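Local coordinates for geranylgeranyl pyrophosphate synthetase (Pyrococcus horikoshii, PDB 1WY0), which probably builds geranylgeranyl diphosphate, the C20 isoprenoid precursor of archaeal membrane lipids, by successive condensation of isopentenyl diphosphate with allylic diphosphates, at residues L203-W217 with A304-L318. Numbering follows the deposited sequence.
Sequences LSSWGRNVGIAFQIW and AEIAKDMIKKANEAL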
loop_
_atom_site.group_PDB
_atom_site.type_symbol
_atom_site.label_atom_id
_atom_site.label_comp_id
_atom_site.label_asym_id
_atom_site.label_seq_id
_atom_site.Cartn_x
_atom_site.Cartn_y
_atom_site.Cartn_z
ATOM N N LEU A 203 -27.211 -7.304 -0.306
ATOM C CA LEU A 203 -26.362 -6.585 0.632
ATOM C C LEU A 203 -25.358 -5.729 -0.133
ATOM O O LEU A 203 -25.156 -4.558 0.190
ATOM C CB LEU A 203 -25.619 -7.570 1.537
ATOM C CG LEU A 203 -26.445 -8.167 2.679
ATOM C CD1 LEU A 203 -25.648 -9.255 3.388
ATOM C CD2 LEU A 203 -26.827 -7.060 3.656
ATOM N N SER A 204 -24.748 -6.326 -1.154
ATOM C CA SER A 204 -23.770 -5.651 -1.996
ATOM C C SER A 204 -24.359 -4.405 -2.643
ATOM O O SER A 204 -23.731 -3.347 -2.646
ATOM C CB SER A 204 -23.285 -6.594 -3.096
ATOM O OG SER A 204 -22.906 -7.852 -2.570
ATOM N N SER A 205 -25.567 -4.543 -3.192
ATOM C CA SER A 205 -26.261 -3.444 -3.864
ATOM C C SER A 205 -26.583 -2.307 -2.904
ATOM O O SER A 205 -26.585 -1.133 -3.280
ATOM C CB SER A 205 -27.555 -3.959 -4.489
ATOM O OG SER A 205 -28.444 -4.396 -3.475
ATOM N N TRP A 206 -26.864 -2.674 -1.663
ATOM C CA TRP A 206 -27.136 -1.702 -0.608
ATOM C C TRP A 206 -25.874 -0.935 -0.202
ATOM O O TRP A 206 -25.892 0.260 0.056
ATOM C CB TRP A 206 -27.701 -2.456 0.596
ATOM C CG TRP A 206 -27.944 -1.526 1.717
ATOM C CD1 TRP A 206 -29.146 -0.842 2.004
ATOM C CD2 TRP A 206 -27.015 -1.187 2.774
ATOM N NE1 TRP A 206 -29.070 -0.108 3.146
ATOM C CE2 TRP A 206 -27.691 -0.310 3.658
ATOM C CE3 TRP A 206 -25.690 -1.538 3.036
ATOM C CZ2 TRP A 206 -27.038 0.188 4.771
ATOM C CZ3 TRP A 206 -25.039 -1.039 4.154
ATOM C CH2 TRP A 206 -25.716 -0.164 5.021
ATOM N N GLY A 207 -24.755 -1.680 -0.106
ATOM C CA GLY A 207 -23.495 -1.041 0.266
ATOM C C GLY A 207 -23.016 -0.081 -0.824
ATOM O O GLY A 207 -22.567 1.030 -0.573
ATOM N N ARG A 208 -23.090 -0.570 -2.072
ATOM C CA ARG A 208 -22.687 0.261 -3.199
ATOM C C ARG A 208 -23.452 1.587 -3.215
ATOM O O ARG A 208 -22.889 2.668 -3.338
ATOM C CB ARG A 208 -22.972 -0.521 -4.480
ATOM C CG ARG A 208 -22.234 0.049 -5.690
ATOM C CD ARG A 208 -20.731 0.180 -5.430
ATOM N NE ARG A 208 -19.981 0.054 -6.683
ATOM C CZ ARG A 208 -19.007 -0.872 -6.727
ATOM N NH1 ARG A 208 -18.768 -1.636 -5.675
ATOM N NH2 ARG A 208 -18.248 -0.980 -7.821
ATOM N N ASN A 209 -24.790 1.465 -3.116
ATOM C CA ASN A 209 -25.645 2.644 -3.193
ATOM C C ASN A 209 -25.451 3.583 -1.999
ATOM O O ASN A 209 -25.466 4.801 -2.121
ATOM C CB ASN A 209 -27.095 2.166 -3.241
ATOM C CG ASN A 209 -27.489 1.906 -4.671
ATOM O OD1 ASN A 209 -27.596 2.814 -5.488
ATOM N ND2 ASN A 209 -27.714 0.615 -4.971
ATOM N N VAL A 210 -25.321 3.026 -0.803
ATOM C CA VAL A 210 -25.167 3.846 0.384
ATOM C C VAL A 210 -23.817 4.556 0.332
ATOM O O VAL A 210 -23.729 5.757 0.585
ATOM C CB VAL A 210 -25.268 2.988 1.665
ATOM C CG1 VAL A 210 -24.801 3.781 2.875
ATOM C CG2 VAL A 210 -26.699 2.554 1.868
ATOM N N GLY A 211 -22.773 3.811 -0.015
ATOM C CA GLY A 211 -21.446 4.393 -0.109
ATOM C C GLY A 211 -21.420 5.604 -1.022
ATOM O O GLY A 211 -20.828 6.634 -0.689
ATOM N N ILE A 212 -22.077 5.501 -2.172
ATOM C CA ILE A 212 -22.103 6.606 -3.119
ATOM C C ILE A 212 -22.967 7.772 -2.639
ATOM O O ILE A 212 -22.528 8.922 -2.671
ATOM C CB ILE A 212 -22.571 6.119 -4.515
ATOM C CG1 ILE A 212 -21.447 5.308 -5.167
ATOM C CG2 ILE A 212 -22.945 7.293 -5.399
ATOM C CD1 ILE A 212 -21.786 4.737 -6.538
ATOM N N ALA A 213 -24.176 7.478 -2.173
ATOM C CA ALA A 213 -25.087 8.521 -1.704
ATOM C C ALA A 213 -24.539 9.321 -0.523
ATOM O O ALA A 213 -24.806 10.510 -0.399
ATOM C CB ALA A 213 -26.437 7.908 -1.335
ATOM N N PHE A 214 -23.796 8.660 0.357
ATOM C CA PHE A 214 -23.059 9.249 1.464
ATOM C C PHE A 214 -22.332 10.518 1.026
ATOM O O PHE A 214 -22.590 11.612 1.510
ATOM C CB PHE A 214 -22.048 8.218 1.968
ATOM C CG PHE A 214 -21.177 8.831 3.024
ATOM C CD1 PHE A 214 -21.755 9.327 4.188
ATOM C CD2 PHE A 214 -19.806 8.890 2.845
ATOM C CE1 PHE A 214 -20.951 9.879 5.174
ATOM C CE2 PHE A 214 -19.005 9.444 3.840
ATOM C CZ PHE A 214 -19.573 9.938 5.009
ATOM N N GLN A 215 -21.395 10.231 0.130
ATOM C CA GLN A 215 -20.514 11.268 -0.379
ATOM C C GLN A 215 -21.301 12.365 -1.095
ATOM O O GLN A 215 -21.045 13.549 -0.889
ATOM C CB GLN A 215 -19.467 10.670 -1.322
ATOM C CG GLN A 215 -18.403 11.677 -1.730
ATOM C CD GLN A 215 -17.704 12.276 -0.518
ATOM O OE1 GLN A 215 -17.084 11.557 0.266
ATOM N NE2 GLN A 215 -17.819 13.589 -0.350
ATOM N N ILE A 216 -22.262 11.980 -1.927
ATOM C CA ILE A 216 -23.070 12.965 -2.644
ATOM C C ILE A 216 -23.800 13.889 -1.673
ATOM O O ILE A 216 -23.887 15.094 -1.903
ATOM C CB ILE A 216 -24.127 12.291 -3.557
ATOM C CG1 ILE A 216 -23.442 11.547 -4.707
ATOM C CG2 ILE A 216 -25.095 13.355 -4.106
ATOM C CD1 ILE A 216 -24.380 10.597 -5.442
ATOM N N TRP A 217 -24.325 13.326 -0.590
ATOM C CA TRP A 217 -25.037 14.121 0.401
ATOM C C TRP A 217 -24.078 15.052 1.150
ATOM O O TRP A 217 -24.460 16.153 1.559
ATOM C CB TRP A 217 -25.770 13.201 1.388
ATOM C CG TRP A 217 -26.724 13.931 2.284
ATOM C CD1 TRP A 217 -26.568 14.197 3.617
ATOM C CD2 TRP A 217 -27.983 14.500 1.906
ATOM N NE1 TRP A 217 -27.659 14.896 4.092
ATOM C CE2 TRP A 217 -28.540 15.095 3.061
ATOM C CE3 TRP A 217 -28.696 14.565 0.700
ATOM C CZ2 TRP A 217 -29.779 15.747 3.047
ATOM C CZ3 TRP A 217 -29.932 15.212 0.685
ATOM C CH2 TRP A 217 -30.460 15.796 1.856
ATOM N N ALA A 304 -29.226 16.036 -4.692
ATOM C CA ALA A 304 -29.946 15.637 -3.483
ATOM C C ALA A 304 -30.906 14.485 -3.798
ATOM O O ALA A 304 -31.005 13.512 -3.043
ATOM C CB ALA A 304 -30.717 16.826 -2.916
ATOM N N GLU A 305 -31.602 14.601 -4.926
ATOM C CA GLU A 305 -32.562 13.584 -5.348
ATOM C C GLU A 305 -31.875 12.279 -5.699
ATOM O O GLU A 305 -32.349 11.205 -5.334
ATOM C CB GLU A 305 -33.367 14.076 -6.556
ATOM C CG GLU A 305 -34.363 15.160 -6.213
ATOM C CD GLU A 305 -34.691 15.196 -4.731
ATOM O OE1 GLU A 305 -35.195 14.183 -4.201
ATOM O OE2 GLU A 305 -34.433 16.241 -4.093
ATOM N N ILE A 306 -30.763 12.371 -6.417
ATOM C CA ILE A 306 -30.025 11.176 -6.785
ATOM C C ILE A 306 -29.641 10.416 -5.526
ATOM O O ILE A 306 -29.795 9.196 -5.450
ATOM C CB ILE A 306 -28.752 11.527 -7.566
ATOM C CG1 ILE A 306 -29.130 11.978 -8.973
ATOM C CG2 ILE A 306 -27.818 10.337 -7.614
ATOM C CD1 ILE A 306 -30.099 11.031 -9.675
ATOM N N ALA A 307 -29.146 11.150 -4.535
ATOM C CA ALA A 307 -28.741 10.548 -3.272
ATOM C C ALA A 307 -29.920 9.849 -2.595
ATOM O O ALA A 307 -29.797 8.706 -2.147
ATOM C CB ALA A 307 -28.165 11.615 -2.351
ATOM N N LYS A 308 -31.060 10.535 -2.522
ATOM C CA LYS A 308 -32.249 9.958 -1.898
ATOM C C LYS A 308 -32.728 8.719 -2.649
ATOM O O LYS A 308 -33.094 7.715 -2.037
ATOM C CB LYS A 308 -33.372 10.995 -1.822
ATOM C CG LYS A 308 -33.356 11.818 -0.540
ATOM C CD LYS A 308 -33.609 13.289 -0.818
ATOM C CE LYS A 308 -35.066 13.651 -0.587
ATOM N NZ LYS A 308 -35.462 14.889 -1.329
ATOM N N ASP A 309 -32.726 8.784 -3.976
ATOM C CA ASP A 309 -33.152 7.639 -4.760
ATOM C C ASP A 309 -32.277 6.424 -4.466
ATOM O O ASP A 309 -32.784 5.332 -4.214
ATOM C CB ASP A 309 -33.111 7.960 -6.253
ATOM C CG ASP A 309 -34.172 8.963 -6.662
ATOM O OD1 ASP A 309 -35.122 9.185 -5.876
ATOM O OD2 ASP A 309 -34.066 9.522 -7.778
ATOM N N MET A 310 -30.963 6.613 -4.481
ATOM C CA MET A 310 -30.046 5.512 -4.212
ATOM C C MET A 310 -30.302 4.923 -2.827
ATOM O O MET A 310 -30.162 3.723 -2.609
ATOM C CB MET A 310 -28.604 6.005 -4.318
ATOM C CG MET A 310 -28.149 6.207 -5.747
ATOM S SD MET A 310 -26.614 7.118 -5.856
ATOM C CE MET A 310 -25.453 5.812 -5.554
ATOM N N ILE A 311 -30.669 5.788 -1.888
ATOM C CA ILE A 311 -30.974 5.361 -0.533
ATOM C C ILE A 311 -32.241 4.504 -0.571
ATOM O O ILE A 311 -32.310 3.445 0.052
ATOM C CB ILE A 311 -31.215 6.577 0.385
ATOM C CG1 ILE A 311 -29.878 7.230 0.739
ATOM C CG2 ILE A 311 -31.949 6.153 1.643
ATOM C CD1 ILE A 311 -28.769 6.243 1.060
ATOM N N LYS A 312 -33.245 4.973 -1.303
ATOM C CA LYS A 312 -34.497 4.236 -1.412
ATOM C C LYS A 312 -34.236 2.893 -2.078
ATOM O O LYS A 312 -34.703 1.862 -1.612
ATOM C CB LYS A 312 -35.517 5.032 -2.228
ATOM C CG LYS A 312 -36.066 6.263 -1.515
ATOM C CD LYS A 312 -36.732 5.918 -0.183
ATOM C CE LYS A 312 -37.391 7.157 0.430
ATOM N NZ LYS A 312 -38.030 6.904 1.760
ATOM N N LYS A 313 -33.475 2.908 -3.167
ATOM C CA LYS A 313 -33.167 1.674 -3.870
ATOM C C LYS A 313 -32.395 0.704 -2.991
ATOM O O LYS A 313 -32.632 -0.499 -3.037
ATOM C CB LYS A 313 -32.356 1.959 -5.134
ATOM C CG LYS A 313 -31.661 0.723 -5.687
ATOM C CD LYS A 313 -32.643 -0.151 -6.462
ATOM C CE LYS A 313 -32.007 -1.451 -6.952
ATOM N NZ LYS A 313 -32.864 -2.642 -6.683
ATOM N N ALA A 314 -31.472 1.226 -2.192
ATOM C CA ALA A 314 -30.654 0.392 -1.313
ATOM C C ALA A 314 -31.483 -0.381 -0.293
ATOM O O ALA A 314 -31.352 -1.596 -0.170
ATOM C CB ALA A 314 -29.626 1.247 -0.598
ATOM N N ASN A 315 -32.321 0.328 0.453
ATOM C CA ASN A 315 -33.167 -0.310 1.453
ATOM C C ASN A 315 -34.201 -1.208 0.774
ATOM O O ASN A 315 -34.469 -2.313 1.236
ATOM C CB ASN A 315 -33.866 0.751 2.300
ATOM C CG ASN A 315 -32.906 1.504 3.200
ATOM O OD1 ASN A 315 -31.861 0.980 3.589
ATOM N ND2 ASN A 315 -33.246 2.747 3.525
ATOM N N GLU A 316 -34.774 -0.731 -0.329
ATOM C CA GLU A 316 -35.766 -1.509 -1.067
ATOM C C GLU A 316 -35.116 -2.763 -1.649
ATOM O O GLU A 316 -35.762 -3.551 -2.335
ATOM C CB GLU A 316 -36.373 -0.676 -2.203
ATOM C CG GLU A 316 -36.268 -1.296 -3.596
ATOM C CD GLU A 316 -36.480 -0.289 -4.717
ATOM O OE1 GLU A 316 -36.912 0.846 -4.416
ATOM O OE2 GLU A 316 -36.229 -0.633 -5.897
ATOM N N ALA A 317 -33.829 -2.938 -1.378
ATOM C CA ALA A 317 -33.101 -4.102 -1.868
ATOM C C ALA A 317 -32.844 -5.039 -0.705
ATOM O O ALA A 317 -32.497 -6.199 -0.899
ATOM C CB ALA A 317 -31.785 -3.673 -2.500
ATOM N N LEU A 318 -33.015 -4.523 0.507
ATOM C CA LEU A 318 -32.830 -5.320 1.722
ATOM C C LEU A 318 -34.135 -6.026 2.096
ATOM O O LEU A 318 -34.212 -6.868 2.985
ATOM C CB LEU A 318 -32.388 -4.386 2.858
ATOM C CG LEU A 318 -30.904 -4.016 2.797
ATOM C CD1 LEU A 318 -30.423 -3.335 4.084
ATOM C CD2 LEU A 318 -29.995 -5.227 2.589
#
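Two antiparallel helical segments of the all-helical prenyl synthase fold, 203-217 and 304-315, pack here through Trp206, Ala213, Ala307, Met310 and Ala314, with 162° between their directions. Ala314 lets the backbone of Trp206 come close, the CA atoms of the two being 4.2 Å apart; two turns further on, Ala213 and Ala307, both small, come nearly as near, with 4.5 Å between their CA atoms. Trp206 is gripped on several sides. A chi1 of 178°, which sets CG opposite the backbone N, turns the CD1-NE1 edge of the indole to Ala314 and Asn315, and its NE1 donates to Asn315 OD1 at 3.0 Å, the acceptor lying in the ring plane although the bond is bent to 147°. CD1 of that ring edge lies 3.4 Å from Ala314 CB, while Leu318 CD1 sits over one face, a CH-pi contact 3.7 Å from the centroid of the five-membered ring; Val210 CG2, from the next turn of the same helix, lies over the opposite face toward its rim. A leucine in place of Trp206 would probably leave Asn315 OD1 without this donor and open a gap beneath Leu318. Further along, Met310 enters as a knob among Asn209, Ala213, Ile212 and Ile216, its SD 4.2 Å from Ile216 CD1. Asn209 ND2 turns back to Ser205 O (2.7 Å), leaving OD1 against Met310 CG. With helix 325-336 packed against its Trp206 end, this is a helix pair within the all-alpha bundle of the polyprenyl synthetase fold.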